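Local coordinates for protein mannonate dehydratase (Streptococcus suis, PDB 3BDK) that probably catalyses the dehydration of D-mannonate to 2-dehydro-3-deoxy-D-gluconate, using manganese or ferrous iron, in the pentose and glucuronate interconversion pathway, at residues F25-K30 and E37-I42; T145-L150 and F297-H302; E192-N197 and P231-G236; D248-G253 and K278-N283. All coordinates share one frame; numbering follows the deposited sequence.

Contact 1: residues F25-K30 and E37-I42. With DNO (D-mannose), chain C.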
loop_
_atom_site.group_PDB
_atom_site.type_symbol
_atom_site.label_atom_id
_atom_site.label_comp_id
_atom_site.label_asym_id
_atom_site.label_seq_id
_atom_site.Cartn_x
_atom_site.Cartn_y
_atom_site.Cartn_z
ATOM N N PHE A 25 -8.441 5.190 9.928
ATOM C CA PHE A 25 -7.947 6.321 9.155
ATOM C C PHE A 25 -8.541 7.617 9.698
ATOM O O PHE A 25 -9.754 7.728 9.876
ATOM C CB PHE A 25 -8.380 6.131 7.694
ATOM C CG PHE A 25 -7.445 6.706 6.681
ATOM C CD1 PHE A 25 -7.734 7.908 6.063
ATOM C CD2 PHE A 25 -6.297 6.019 6.292
ATOM C CE1 PHE A 25 -6.881 8.435 5.095
ATOM C CE2 PHE A 25 -5.439 6.544 5.319
ATOM C CZ PHE A 25 -5.729 7.741 4.731
ATOM N N ARG A 26 -7.703 8.612 9.950
ATOM C CA ARG A 26 -8.194 9.829 10.573
ATOM C C ARG A 26 -8.928 10.702 9.579
ATOM O O ARG A 26 -8.450 10.902 8.465
ATOM C CB ARG A 26 -7.058 10.613 11.228
ATOM C CG ARG A 26 -7.526 11.691 12.178
ATOM C CD ARG A 26 -6.383 12.178 13.012
ATOM N NE ARG A 26 -6.707 13.359 13.806
ATOM C CZ ARG A 26 -5.918 13.831 14.766
ATOM N NH1 ARG A 26 -4.775 13.213 15.026
ATOM N NH2 ARG A 26 -6.269 14.910 15.464
ATOM N N TRP A 27 -10.090 11.211 9.983
ATOM C CA TRP A 27 -10.848 12.160 9.172
ATOM C C TRP A 27 -11.174 13.413 9.994
ATOM O O TRP A 27 -11.725 13.326 11.090
ATOM C CB TRP A 27 -12.110 11.495 8.598
ATOM C CG TRP A 27 -12.902 12.384 7.657
ATOM C CD1 TRP A 27 -12.516 12.838 6.419
ATOM C CD2 TRP A 27 -14.211 12.924 7.888
ATOM N NE1 TRP A 27 -13.503 13.628 5.872
ATOM C CE2 TRP A 27 -14.551 13.699 6.746
ATOM C CE3 TRP A 27 -15.130 12.829 8.949
ATOM C CZ2 TRP A 27 -15.763 14.373 6.635
ATOM C CZ3 TRP A 27 -16.340 13.506 8.841
ATOM C CH2 TRP A 27 -16.645 14.270 7.688
ATOM N N TYR A 28 -10.823 14.574 9.457
ATOM C CA TYR A 28 -10.951 15.841 10.187
ATOM C C TYR A 28 -12.321 16.540 10.096
ATOM O O TYR A 28 -12.418 17.767 10.259
ATOM C CB TYR A 28 -9.809 16.800 9.796
ATOM C CG TYR A 28 -8.526 16.474 10.518
ATOM C CD1 TYR A 28 -7.728 15.396 10.117
ATOM C CD2 TYR A 28 -8.122 17.220 11.628
ATOM C CE1 TYR A 28 -6.551 15.080 10.800
ATOM C CE2 TYR A 28 -6.949 16.913 12.313
ATOM C CZ TYR A 28 -6.168 15.840 11.898
ATOM O OH TYR A 28 -5.004 15.535 12.581
ATOM N N GLY A 29 -13.375 15.763 9.860
ATOM C CA GLY A 29 -14.716 16.327 9.766
ATOM C C GLY A 29 -15.058 16.891 8.400
ATOM O O GLY A 29 -14.228 16.896 7.480
ATOM N N LYS A 30 -16.302 17.352 8.273
ATOM C CA LYS A 30 -16.833 17.970 7.046
ATOM C C LYS A 30 -15.785 18.836 6.326
ATOM O O LYS A 30 -15.764 18.905 5.092
ATOM C CB LYS A 30 -18.076 18.808 7.394
ATOM C CG LYS A 30 -19.132 18.972 6.282
ATOM C CD LYS A 30 -20.237 19.965 6.713
ATOM C CE LYS A 30 -21.582 19.714 5.995
ATOM N NZ LYS A 30 -22.685 20.660 6.406
ATOM N N GLU A 37 -15.712 9.209 0.884
ATOM C CA GLU A 37 -15.785 8.508 -0.405
ATOM C C GLU A 37 -14.399 7.936 -0.655
ATOM O O GLU A 37 -14.223 6.722 -0.806
ATOM N N GLU A 38 -13.420 8.836 -0.622
ATOM C CA GLU A 38 -12.012 8.526 -0.813
ATOM C C GLU A 38 -11.491 7.553 0.231
ATOM O O GLU A 38 -10.743 6.631 -0.097
ATOM C CB GLU A 38 -11.194 9.812 -0.800
ATOM C CG GLU A 38 -11.624 10.801 -1.855
ATOM C CD GLU A 38 -10.830 12.093 -1.824
ATOM O OE1 GLU A 38 -10.013 12.303 -0.900
ATOM O OE2 GLU A 38 -11.034 12.919 -2.737
ATOM N N ILE A 39 -11.906 7.742 1.481
ATOM C CA ILE A 39 -11.426 6.898 2.584
ATOM C C ILE A 39 -12.017 5.502 2.525
ATOM O O ILE A 39 -11.313 4.525 2.778
ATOM C CB ILE A 39 -11.632 7.564 3.986
ATOM C CG1 ILE A 39 -10.753 8.817 4.105
ATOM C CG2 ILE A 39 -11.315 6.582 5.115
ATOM C CD1 ILE A 39 -10.969 9.641 5.374
ATOM N N LYS A 40 -13.307 5.419 2.190
ATOM C CA LYS A 40 -13.990 4.131 1.969
ATOM C C LYS A 40 -13.375 3.366 0.785
ATOM O O LYS A 40 -13.376 2.129 0.764
ATOM C CB LYS A 40 -15.511 4.366 1.773
ATOM C CG LYS A 40 -16.376 3.160 1.308
ATOM C CD LYS A 40 -16.230 1.924 2.217
ATOM C CE LYS A 40 -17.400 0.938 2.084
ATOM N NZ LYS A 40 -17.049 -0.396 2.691
ATOM N N ALA A 41 -12.840 4.111 -0.180
ATOM C CA ALA A 41 -12.253 3.535 -1.393
ATOM C C ALA A 41 -10.984 2.693 -1.193
ATOM O O ALA A 41 -10.664 1.868 -2.037
ATOM C CB ALA A 41 -12.007 4.628 -2.418
ATOM N N ILE A 42 -10.260 2.916 -0.094
ATOM C CA ILE A 42 -9.047 2.156 0.241
ATOM C C ILE A 42 -9.444 0.736 0.584
ATOM O O ILE A 42 -10.338 0.539 1.403
ATOM C CB ILE A 42 -8.321 2.767 1.472
ATOM C CG1 ILE A 42 -7.783 4.160 1.150
ATOM C CG2 ILE A 42 -7.207 1.852 1.974
ATOM C CD1 ILE A 42 -7.595 5.044 2.378
HETATM C C1 DNO C . 0.955 14.610 15.751
HETATM C C2 DNO C . -0.309 14.026 15.098
HETATM C C3 DNO C . -1.484 15.039 14.917
HETATM C C4 DNO C . -2.067 15.839 16.128
HETATM C C5 DNO C . -2.218 15.138 17.511
HETATM C C6 DNO C . -3.377 15.774 18.289
HETATM O O1 DNO C . 2.007 13.969 15.758
HETATM O O2 DNO C . -0.729 12.839 15.793
HETATM O O3 DNO C . -2.576 14.351 14.315
HETATM O O4 DNO C . -1.364 17.081 16.259
HETATM O O5 DNO C . -2.467 13.726 17.420
HETATM O O6 DNO C . -2.860 16.756 19.191
#
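One face of the Phe25 ring takes the methyl end of Ile42. CD1 of Ile42 stands 4.1 Å from the centroid of the Phe25 ring and 17° off its normal, a CH-pi contact that leans toward CE2 and CZ. Ile39 meets the same ring obliquely, with Ile39 CG1 3.7 Å from Phe25 CD1. Over one face of the Trp27 ring, toward its rim, stands Gly29 O. Ile39 CD1 approaches this indole at a slant, 3.7 Å from Trp27 CD1. Ile39 thus touches both aromatic side chains, which come from alternate residues. The indole NE1 donates to Val34 O. Arg26, between them in sequence, points the other way. Its CG is anti to the backbone N (chi1 -166°) and the chain runs extended, which carries the guanidinium to the bound D-mannose. There Arg26 NH1 gives a weak bond to sugar O5, 3.4 Å long, in the guanidinium plane. Arg26 NH1 comes nearer to sugar O3, at 2.6 Å and obliquely. The sugar O3 donates to Tyr28 OH over 3.2 Å. Loop 25-30 therefore has an apolar side packed on residues 37-42 and a polar side lining the sugar pocket of this xylose isomerase-like TIM barrel.

Contact 2: residues T145-L150 and F297-H302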
loop_
_atom_site.group_PDB
_atom_site.type_symbol
_atom_site.label_atom_id
_atom_site.label_comp_id
_atom_site.label_asym_id
_atom_site.label_seq_id
_atom_site.Cartn_x
_atom_site.Cartn_y
_atom_site.Cartn_z
ATOM N N THR A 145 8.572 14.415 -0.060
ATOM C CA THR A 145 8.944 15.192 1.139
ATOM C C THR A 145 8.197 14.737 2.385
ATOM O O THR A 145 7.093 14.197 2.289
ATOM C CB THR A 145 8.699 16.708 0.971
ATOM O OG1 THR A 145 7.291 16.973 0.974
ATOM C CG2 THR A 145 9.333 17.256 -0.304
ATOM N N SER A 146 8.787 14.961 3.559
ATOM C CA SER A 146 8.175 14.500 4.814
ATOM C C SER A 146 8.572 15.354 6.026
ATOM O O SER A 146 9.492 16.167 5.955
ATOM C CB SER A 146 8.514 13.034 5.078
ATOM O OG SER A 146 9.866 12.904 5.507
ATOM N N LEU A 147 7.862 15.179 7.132
ATOM C CA LEU A 147 8.121 15.977 8.323
ATOM C C LEU A 147 9.415 15.519 8.976
ATOM O O LEU A 147 9.700 14.325 9.062
ATOM C CB LEU A 147 6.980 15.836 9.332
ATOM C CG LEU A 147 5.535 15.816 8.859
ATOM C CD1 LEU A 147 4.635 15.674 10.064
ATOM C CD2 LEU A 147 5.201 17.099 8.137
ATOM N N ALA A 148 10.195 16.478 9.451
ATOM C CA ALA A 148 11.421 16.146 10.107
ATOM C C ALA A 148 11.582 17.070 11.289
ATOM O O ALA A 148 11.180 18.237 11.241
ATOM C CB ALA A 148 12.590 16.275 9.147
ATOM N N PHE A 149 12.131 16.508 12.362
ATOM C CA PHE A 149 12.627 17.245 13.501
ATOM C C PHE A 149 14.143 17.137 13.488
ATOM O O PHE A 149 14.693 16.076 13.781
ATOM C CB PHE A 149 12.083 16.620 14.783
ATOM C CG PHE A 149 12.567 17.280 16.037
ATOM C CD1 PHE A 149 11.926 18.416 16.533
ATOM C CD2 PHE A 149 13.649 16.768 16.735
ATOM C CE1 PHE A 149 12.361 19.028 17.697
ATOM C CE2 PHE A 149 14.100 17.383 17.898
ATOM C CZ PHE A 149 13.450 18.515 18.380
ATOM N N LEU A 150 14.823 18.223 13.147
ATOM C CA LEU A 150 16.280 18.226 13.164
ATOM C C LEU A 150 16.762 19.110 14.298
ATOM O O LEU A 150 16.654 20.343 14.245
ATOM C CB LEU A 150 16.854 18.707 11.832
ATOM C CG LEU A 150 16.856 17.834 10.575
ATOM C CD1 LEU A 150 15.456 17.417 10.169
ATOM C CD2 LEU A 150 17.537 18.569 9.391
ATOM N N PHE A 297 15.303 13.277 13.922
ATOM C CA PHE A 297 14.567 12.229 13.227
ATOM C C PHE A 297 13.767 12.762 12.061
ATOM O O PHE A 297 13.466 13.959 11.988
ATOM C CB PHE A 297 13.641 11.478 14.190
ATOM C CG PHE A 297 12.544 12.321 14.764
ATOM C CD1 PHE A 297 12.732 13.016 15.941
ATOM C CD2 PHE A 297 11.310 12.399 14.141
ATOM C CE1 PHE A 297 11.710 13.802 16.485
ATOM C CE2 PHE A 297 10.284 13.197 14.677
ATOM C CZ PHE A 297 10.496 13.893 15.860
ATOM N N GLN A 298 13.417 11.846 11.162
ATOM C CA GLN A 298 12.649 12.163 9.984
ATOM C C GLN A 298 11.662 11.057 9.671
ATOM O O GLN A 298 12.028 9.868 9.636
ATOM C CB GLN A 298 13.554 12.380 8.781
ATOM C CG GLN A 298 12.716 12.685 7.528
ATOM C CD GLN A 298 13.461 13.320 6.391
ATOM O OE1 GLN A 298 12.861 13.602 5.371
ATOM N NE2 GLN A 298 14.757 13.547 6.544
ATOM N N GLU A 299 10.412 11.453 9.439
ATOM C CA GLU A 299 9.363 10.531 9.043
ATOM C C GLU A 299 9.644 9.995 7.639
ATOM O O GLU A 299 10.108 10.733 6.768
ATOM C CB GLU A 299 8.009 11.227 9.093
ATOM C CG GLU A 299 7.626 11.637 10.501
ATOM C CD GLU A 299 6.235 12.263 10.637
ATOM O OE1 GLU A 299 5.322 11.951 9.825
ATOM O OE2 GLU A 299 6.074 13.062 11.591
ATOM N N THR A 300 9.358 8.711 7.435
ATOM C CA THR A 300 9.625 8.060 6.165
ATOM C C THR A 300 8.385 7.375 5.629
ATOM O O THR A 300 7.299 7.518 6.171
ATOM C CB THR A 300 10.762 6.993 6.282
ATOM O OG1 THR A 300 10.343 5.927 7.140
ATOM C CG2 THR A 300 12.047 7.611 6.811
ATOM N N ALA A 301 8.559 6.638 4.547
ATOM C CA ALA A 301 7.527 5.753 4.012
ATOM C C ALA A 301 7.300 4.661 5.035
ATOM O O ALA A 301 8.187 4.366 5.827
ATOM C CB ALA A 301 8.007 5.150 2.702
ATOM N N HIS A 302 6.125 4.042 5.018
ATOM C CA HIS A 302 5.816 3.069 6.049
ATOM C C HIS A 302 6.692 1.826 5.926
ATOM O O HIS A 302 7.064 1.249 6.910
ATOM C CB HIS A 302 4.329 2.739 6.050
ATOM C CG HIS A 302 3.455 3.926 6.353
ATOM N ND1 HIS A 302 3.035 4.808 5.381
ATOM C CD2 HIS A 302 2.948 4.385 7.523
ATOM C CE1 HIS A 302 2.299 5.751 5.938
ATOM N NE2 HIS A 302 2.226 5.518 7.234
#
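Phe149 and Phe297 are paired across two antiparallel strands, their ring planes 20° apart. The rings are slid so far that they barely overlap, and their centroids are 5.4 Å apart. What covers the Phe297 ring is CB of Phe149, which lies over its face, 3.6 Å from the centroid. Phe297 has CG between its backbone N and carbonyl carbon (chi1 65°), and this turns the ring toward the neighbouring strand. The two residues form a hydrogen-bonded pair: each backbone N donates to the other's carbonyl O.

Ala148 and Gln298 make the next pair, non-hydrogen-bonded, and their side chains lie on the other side of the sheet. The extended Gln298 passes Ala148, with Gln298 CG 3.9 Å from Ala148 CB.

Leu147 and Glu299 run side by side and point the same way. Leu147 CD1 comes within 3.4 Å of Glu299 OE2, while Glu299 N donates to Leu147 O over 3.0 Å. Past this pair, Ser146 OG donates to Glu299 O, tilted 26° from the carbonyl plane and modelled at a doubtfully short 2.5 Å. A side chain thus continues the pairing where the backbone bonds stop.

The buried Glu299 side chain lies about 6 Å from the bound D-mannose. Arg133 forms a salt bridge with OE2 and Leu147 packs along one flank, so the carboxylate has a charged partner and its rotation is probably restricted.

Contact 3: residues E192-N197 and P231-G236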
loop_
_atom_site.group_PDB
_atom_site.type_symbol
_atom_site.label_atom_id
_atom_site.label_comp_id
_atom_site.label_asym_id
_atom_site.label_seq_id
_atom_site.Cartn_x
_atom_site.Cartn_y
_atom_site.Cartn_z
ATOM N N GLU A 192 8.118 15.012 38.064
ATOM C CA GLU A 192 7.287 14.476 39.135
ATOM C C GLU A 192 6.002 15.276 39.353
ATOM O O GLU A 192 4.947 14.702 39.642
ATOM C CB GLU A 192 8.080 14.345 40.431
ATOM C CG GLU A 192 9.139 13.241 40.411
ATOM C CD GLU A 192 8.557 11.830 40.311
ATOM O OE1 GLU A 192 7.451 11.570 40.857
ATOM O OE2 GLU A 192 9.219 10.971 39.683
ATOM N N ASP A 193 6.080 16.590 39.206
ATOM C CA ASP A 193 4.884 17.417 39.286
ATOM C C ASP A 193 3.876 16.992 38.221
ATOM O O ASP A 193 2.661 16.887 38.504
ATOM C CB ASP A 193 5.215 18.896 39.089
ATOM C CG ASP A 193 6.008 19.462 40.222
ATOM O OD1 ASP A 193 6.535 20.587 40.083
ATOM O OD2 ASP A 193 6.100 18.788 41.261
ATOM N N LEU A 194 4.392 16.763 37.002
ATOM C CA LEU A 194 3.565 16.418 35.848
ATOM C C LEU A 194 3.070 14.989 35.968
ATOM O O LEU A 194 1.978 14.676 35.509
ATOM C CB LEU A 194 4.328 16.606 34.540
ATOM C CG LEU A 194 3.490 16.657 33.261
ATOM C CD1 LEU A 194 2.654 17.934 33.221
ATOM C CD2 LEU A 194 4.365 16.574 32.056
ATOM N N TRP A 195 3.862 14.121 36.581
ATOM C CA TRP A 195 3.350 12.797 36.926
ATOM C C TRP A 195 2.148 12.952 37.852
ATOM O O TRP A 195 1.084 12.422 37.571
ATOM C CB TRP A 195 4.430 11.896 37.545
ATOM C CG TRP A 195 5.287 11.186 36.519
ATOM C CD1 TRP A 195 6.609 11.400 36.274
ATOM C CD2 TRP A 195 4.875 10.147 35.606
ATOM N NE1 TRP A 195 7.046 10.561 35.279
ATOM C CE2 TRP A 195 6.001 9.790 34.847
ATOM C CE3 TRP A 195 3.662 9.490 35.358
ATOM C CZ2 TRP A 195 5.956 8.806 33.859
ATOM C CZ3 TRP A 195 3.617 8.508 34.373
ATOM C CH2 TRP A 195 4.749 8.176 33.638
ATOM N N ALA A 196 2.319 13.740 38.911
ATOM C CA ALA A 196 1.252 14.045 39.872
ATOM C C ALA A 196 0.011 14.667 39.235
ATOM O O ALA A 196 -1.109 14.325 39.594
ATOM C CB ALA A 196 1.779 14.949 40.979
ATOM N N ASN A 197 0.206 15.588 38.305
ATOM C CA ASN A 197 -0.920 16.194 37.651
ATOM C C ASN A 197 -1.701 15.162 36.846
ATOM O O ASN A 197 -2.941 15.214 36.798
ATOM C CB ASN A 197 -0.458 17.367 36.805
ATOM C CG ASN A 197 0.165 18.470 37.648
ATOM O OD1 ASN A 197 0.095 18.439 38.873
ATOM N ND2 ASN A 197 0.773 19.447 36.998
ATOM N N PRO A 231 9.171 19.918 30.181
ATOM C CA PRO A 231 9.238 18.524 30.599
ATOM C C PRO A 231 8.366 17.577 29.737
ATOM O O PRO A 231 7.355 18.017 29.170
ATOM C CB PRO A 231 8.728 18.595 32.039
ATOM C CG PRO A 231 7.711 19.638 31.987
ATOM C CD PRO A 231 8.212 20.675 31.006
ATOM N N ARG A 232 8.782 16.308 29.618
ATOM C CA ARG A 232 8.006 15.276 28.938
ATOM C C ARG A 232 8.130 14.014 29.739
ATOM O O ARG A 232 9.211 13.714 30.235
ATOM C CB ARG A 232 8.536 15.005 27.538
ATOM C CG ARG A 232 7.909 15.832 26.428
ATOM C CD ARG A 232 8.521 17.236 26.303
ATOM N NE ARG A 232 7.916 17.954 25.183
ATOM C CZ ARG A 232 6.915 18.836 25.276
ATOM N NH1 ARG A 232 6.438 19.417 24.173
ATOM N NH2 ARG A 232 6.386 19.160 26.452
ATOM N N ILE A 233 7.036 13.265 29.877
ATOM C CA ILE A 233 7.075 12.052 30.687
ATOM C C ILE A 233 6.669 10.773 29.951
ATOM O O ILE A 233 7.073 9.658 30.336
ATOM C CB ILE A 233 6.306 12.195 32.043
ATOM C CG1 ILE A 233 4.845 12.639 31.827
ATOM C CG2 ILE A 233 7.066 13.119 32.996
ATOM C CD1 ILE A 233 4.014 12.652 33.107
ATOM N N ILE A 234 5.886 10.904 28.894
ATOM C CA ILE A 234 5.481 9.715 28.180
ATOM C C ILE A 234 6.476 9.500 27.061
ATOM O O ILE A 234 6.243 9.842 25.905
ATOM C CB ILE A 234 3.989 9.753 27.747
ATOM C CG1 ILE A 234 3.136 10.340 28.885
ATOM C CG2 ILE A 234 3.489 8.354 27.468
ATOM C CD1 ILE A 234 3.224 9.536 30.220
ATOM N N THR A 235 7.596 8.910 27.439
ATOM C CA THR A 235 8.797 8.974 26.634
ATOM C C THR A 235 9.463 7.605 26.355
ATOM O O THR A 235 10.312 7.522 25.472
ATOM C CB THR A 235 9.832 9.985 27.290
ATOM O OG1 THR A 235 10.194 9.542 28.599
ATOM C CG2 THR A 235 9.266 11.402 27.399
ATOM N N GLY A 236 9.077 6.548 27.089
ATOM C CA GLY A 236 9.712 5.223 26.973
ATOM C C GLY A 236 9.170 4.094 27.858
ATOM O O GLY A 236 8.145 4.240 28.536
#
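Trp195 and Ile233 meet through two first torsions. Trp195 has CG anti to its own carbonyl carbon (chi1 -84°), which swings the indole along the helix side toward the loop. Ile233 has CG1 between its backbone N and carbonyl carbon (chi1 55°), which lays CD1 and CG2 against the same face of the Trp195 indole. The two side chains slide past each other in opposite directions. Ile233 CD1 is 3.8 Å from the centroid of the five-membered ring of Trp195 and 18° off the normal, a CH-pi contact. The other branch touches nearer the nitrogen, with Ile233 CG2 3.4 Å from Trp195 NE1.

This packing joins helix 191-210 to the loop that follows strand 215-218 of the TIM barrel and leads into helix 237-245. Gly236 is the N-cap of that helix. Arg242, within it, makes a cation-pi contact with Trp195 and a salt bridge with Glu192.

Leu194, next to Trp195 on the helix, touches Ile233 as well. Leu194 CD2 lies 4.0 Å from Ile233 CG1, and Leu194 O is 3.7 Å from Ile233 CD1. Ile234, at the centre of an inverse gamma turn, sends CD1 obliquely to the far end of the indole, 4.0 Å from Trp195 CH2. No hydrogen bond crosses between the segments. Within the loop, Arg232 NH2 donates almost straight to Pro231 O, from above the carbonyl plane; Pro127 O also accepts from NH2.

Contact 4: residues D248-G253 and K278-N283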
loop_
_atom_site.group_PDB
_atom_site.type_symbol
_atom_site.label_atom_id
_atom_site.label_comp_id
_atom_site.label_asym_id
_atom_site.label_seq_id
_atom_site.Cartn_x
_atom_site.Cartn_y
_atom_site.Cartn_z
ATOM N N ASP A 248 -4.240 0.343 37.402
ATOM C CA ASP A 248 -4.065 -0.962 36.765
ATOM C C ASP A 248 -5.399 -1.550 36.295
ATOM O O ASP A 248 -5.977 -2.444 36.929
ATOM C CB ASP A 248 -3.344 -1.933 37.699
ATOM C CG ASP A 248 -3.012 -3.241 37.020
ATOM O OD1 ASP A 248 -2.031 -3.284 36.260
ATOM O OD2 ASP A 248 -3.737 -4.232 37.224
ATOM N N SER A 249 -5.871 -1.030 35.169
ATOM C CA SER A 249 -7.152 -1.413 34.592
ATOM C C SER A 249 -7.041 -1.404 33.074
ATOM O O SER A 249 -6.508 -0.461 32.476
ATOM C CB SER A 249 -8.247 -0.452 35.043
ATOM O OG SER A 249 -9.413 -0.575 34.249
ATOM N N GLU A 250 -7.560 -2.455 32.449
ATOM C CA GLU A 250 -7.467 -2.598 30.997
ATOM C C GLU A 250 -8.034 -1.386 30.232
ATOM O O GLU A 250 -7.636 -1.138 29.116
ATOM C CB GLU A 250 -7.982 -3.988 30.558
ATOM C CG GLU A 250 -6.846 -5.094 30.607
ATOM C CD GLU A 250 -7.132 -6.407 31.430
ATOM O OE1 GLU A 250 -7.688 -6.346 32.564
ATOM O OE2 GLU A 250 -6.725 -7.508 30.959
ATOM N N HIS A 251 -8.892 -0.597 30.877
ATOM C CA HIS A 251 -9.430 0.676 30.330
ATOM C C HIS A 251 -8.473 1.882 30.402
ATOM O O HIS A 251 -8.781 2.963 29.867
ATOM C CB HIS A 251 -10.724 1.037 31.070
ATOM C CG HIS A 251 -11.915 0.252 30.616
ATOM N ND1 HIS A 251 -11.975 -1.125 30.685
ATOM C CD2 HIS A 251 -13.088 0.652 30.074
ATOM C CE1 HIS A 251 -13.132 -1.537 30.203
ATOM N NE2 HIS A 251 -13.828 -0.478 29.830
ATOM N N ASN A 252 -7.347 1.689 31.098
ATOM C CA ASN A 252 -6.244 2.645 31.211
ATOM C C ASN A 252 -5.114 2.144 30.337
ATOM O O ASN A 252 -4.344 1.274 30.749
ATOM C CB ASN A 252 -5.761 2.715 32.668
ATOM C CG ASN A 252 -4.731 3.808 32.912
ATOM O OD1 ASN A 252 -4.895 4.951 32.469
ATOM N ND2 ASN A 252 -3.665 3.463 33.640
ATOM N N GLY A 253 -5.035 2.678 29.122
ATOM C CA GLY A 253 -4.097 2.172 28.114
ATOM C C GLY A 253 -3.315 3.220 27.339
ATOM O O GLY A 253 -3.389 4.435 27.591
ATOM N N LYS A 278 1.476 -8.085 26.443
ATOM C CA LYS A 278 1.379 -9.062 27.540
ATOM C C LYS A 278 0.547 -8.524 28.695
ATOM O O LYS A 278 0.002 -9.288 29.474
ATOM C CB LYS A 278 2.751 -9.442 28.074
ATOM C CG LYS A 278 3.582 -10.296 27.149
ATOM C CD LYS A 278 4.904 -10.717 27.801
ATOM C CE LYS A 278 5.453 -11.984 27.133
ATOM N NZ LYS A 278 6.795 -12.464 27.614
ATOM N N ARG A 279 0.445 -7.209 28.813
ATOM C CA ARG A 279 -0.387 -6.643 29.862
ATOM C C ARG A 279 -1.794 -6.289 29.392
ATOM O O ARG A 279 -2.565 -5.713 30.154
ATOM C CB ARG A 279 0.294 -5.429 30.505
ATOM C CG ARG A 279 1.417 -5.819 31.455
ATOM C CD ARG A 279 1.847 -4.662 32.321
ATOM N NE ARG A 279 0.814 -4.215 33.261
ATOM C CZ ARG A 279 0.978 -3.228 34.143
ATOM N NH1 ARG A 279 -0.013 -2.896 34.948
ATOM N NH2 ARG A 279 2.130 -2.572 34.228
ATOM N N ASN A 280 -2.134 -6.652 28.154
ATOM C CA ASN A 280 -3.411 -6.287 27.542
ATOM C C ASN A 280 -3.642 -4.775 27.621
ATOM O O ASN A 280 -4.699 -4.305 28.063
ATOM C CB ASN A 280 -4.586 -7.078 28.167
ATOM C CG ASN A 280 -5.882 -6.987 27.330
ATOM O OD1 ASN A 280 -5.922 -7.442 26.180
ATOM N ND2 ASN A 280 -6.937 -6.397 27.906
ATOM N N ARG A 281 -2.655 -4.003 27.191
ATOM C CA ARG A 281 -2.728 -2.571 27.422
ATOM C C ARG A 281 -2.581 -1.701 26.175
ATOM O O ARG A 281 -2.439 -0.477 26.269
ATOM C CB ARG A 281 -1.746 -2.157 28.541
ATOM C CG ARG A 281 -2.222 -2.491 29.973
ATOM C CD ARG A 281 -3.679 -2.038 30.194
ATOM N NE ARG A 281 -4.176 -2.232 31.557
ATOM C CZ ARG A 281 -4.421 -3.415 32.116
ATOM N NH1 ARG A 281 -4.203 -4.541 31.446
ATOM N NH2 ARG A 281 -4.892 -3.470 33.355
ATOM N N ILE A 282 -2.622 -2.328 25.006
ATOM C CA ILE A 282 -2.682 -1.572 23.773
ATOM C C ILE A 282 -4.152 -1.417 23.399
ATOM O O ILE A 282 -4.815 -2.404 23.115
ATOM C CB ILE A 282 -1.900 -2.241 22.623
ATOM C CG1 ILE A 282 -0.475 -2.580 23.052
ATOM C CG2 ILE A 282 -1.895 -1.328 21.413
ATOM C CD1 ILE A 282 0.559 -2.506 21.921
ATOM N N ASN A 283 -4.644 -0.183 23.403
ATOM C CA ASN A 283 -6.037 0.088 23.066
ATOM C C ASN A 283 -6.175 0.824 21.738
ATOM O O ASN A 283 -7.265 1.264 21.371
ATOM C CB ASN A 283 -6.713 0.887 24.182
ATOM C CG ASN A 283 -6.849 0.093 25.466
ATOM O OD1 ASN A 283 -7.059 0.657 26.540
ATOM N ND2 ASN A 283 -6.731 -1.226 25.361
#
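The segments 248-253 and 278-283 come closest at Gly253 and Arg281, whose CA atoms are 5.0 Å apart, near the start of the two strands. Strands 252-257 and 282-286 are parallel neighbours in the TIM barrel, and this contact lies at their N-terminal ends. Residues 249-252 form a type I turn. On the other side, Asn280 takes a positive phi as the C-prime residue of a Schellman motif that ends helix 269-278.

The Arg281 side chain lies between the two loops. Its chain bends at chi2 (-48°), which brings the guanidinium against the turn. The CA of Glu250 lies over the centre of one guanidinium face, 3.3 Å above the plane. At the edge, Asn252 O lies in the plane, and Asn252 O is 3.4 Å from Arg281 CD. Arg281 NE gives a weak bond to the carbonyl O of Ser249, 3.1 Å long and bent to 124°. Ser249 O also accepts from Asn252 N within the turn, at 2.7 Å, so two donors share it.

Glu250 is exposed, and its carboxylate is roughly parallel to the Arg281 guanidinium. The salt bridge between them is long, and the modelled place of NH1 is doubtful. The Asn280 amide stands at 79° to the same carboxylate and donates weakly, Asn280 ND2 to Glu250 OE2 at 3.3 Å.

Asp248 meets Arg279 at the guanidinium edge, the two groups nearly coplanar. Asn245 OD1 and Tyr275 OH accept from NH2 of Arg279. The salt bridge itself, Asp248 OD1 to Arg279 NH1, is modelled at 2.4 Å, too short to trust as a length.

Overall arrangement
Contacts 1, 2 and 3 are buried, while contact 4 is partly exposed. Contacts 1 and 3 each pack a loop on a helix by apolar and CH-pi contacts, without a hydrogen bond between segments. They lie on opposite sides of the chain's centre, about 34 Å apart between centres. Contact 2 instead pairs strands of the antiparallel sheet through backbone hydrogen bonds. Contact 4 joins the starts of two barrel strands, largely through charged side chains. Contacts 3 and 4 both border helices 191-210 and 237-245. Contact 1 binds the D-mannose through Arg26 and Tyr28, whereas contact 2 only comes near it. Both touch the second subunit; no other chain touches contacts 3 and 4.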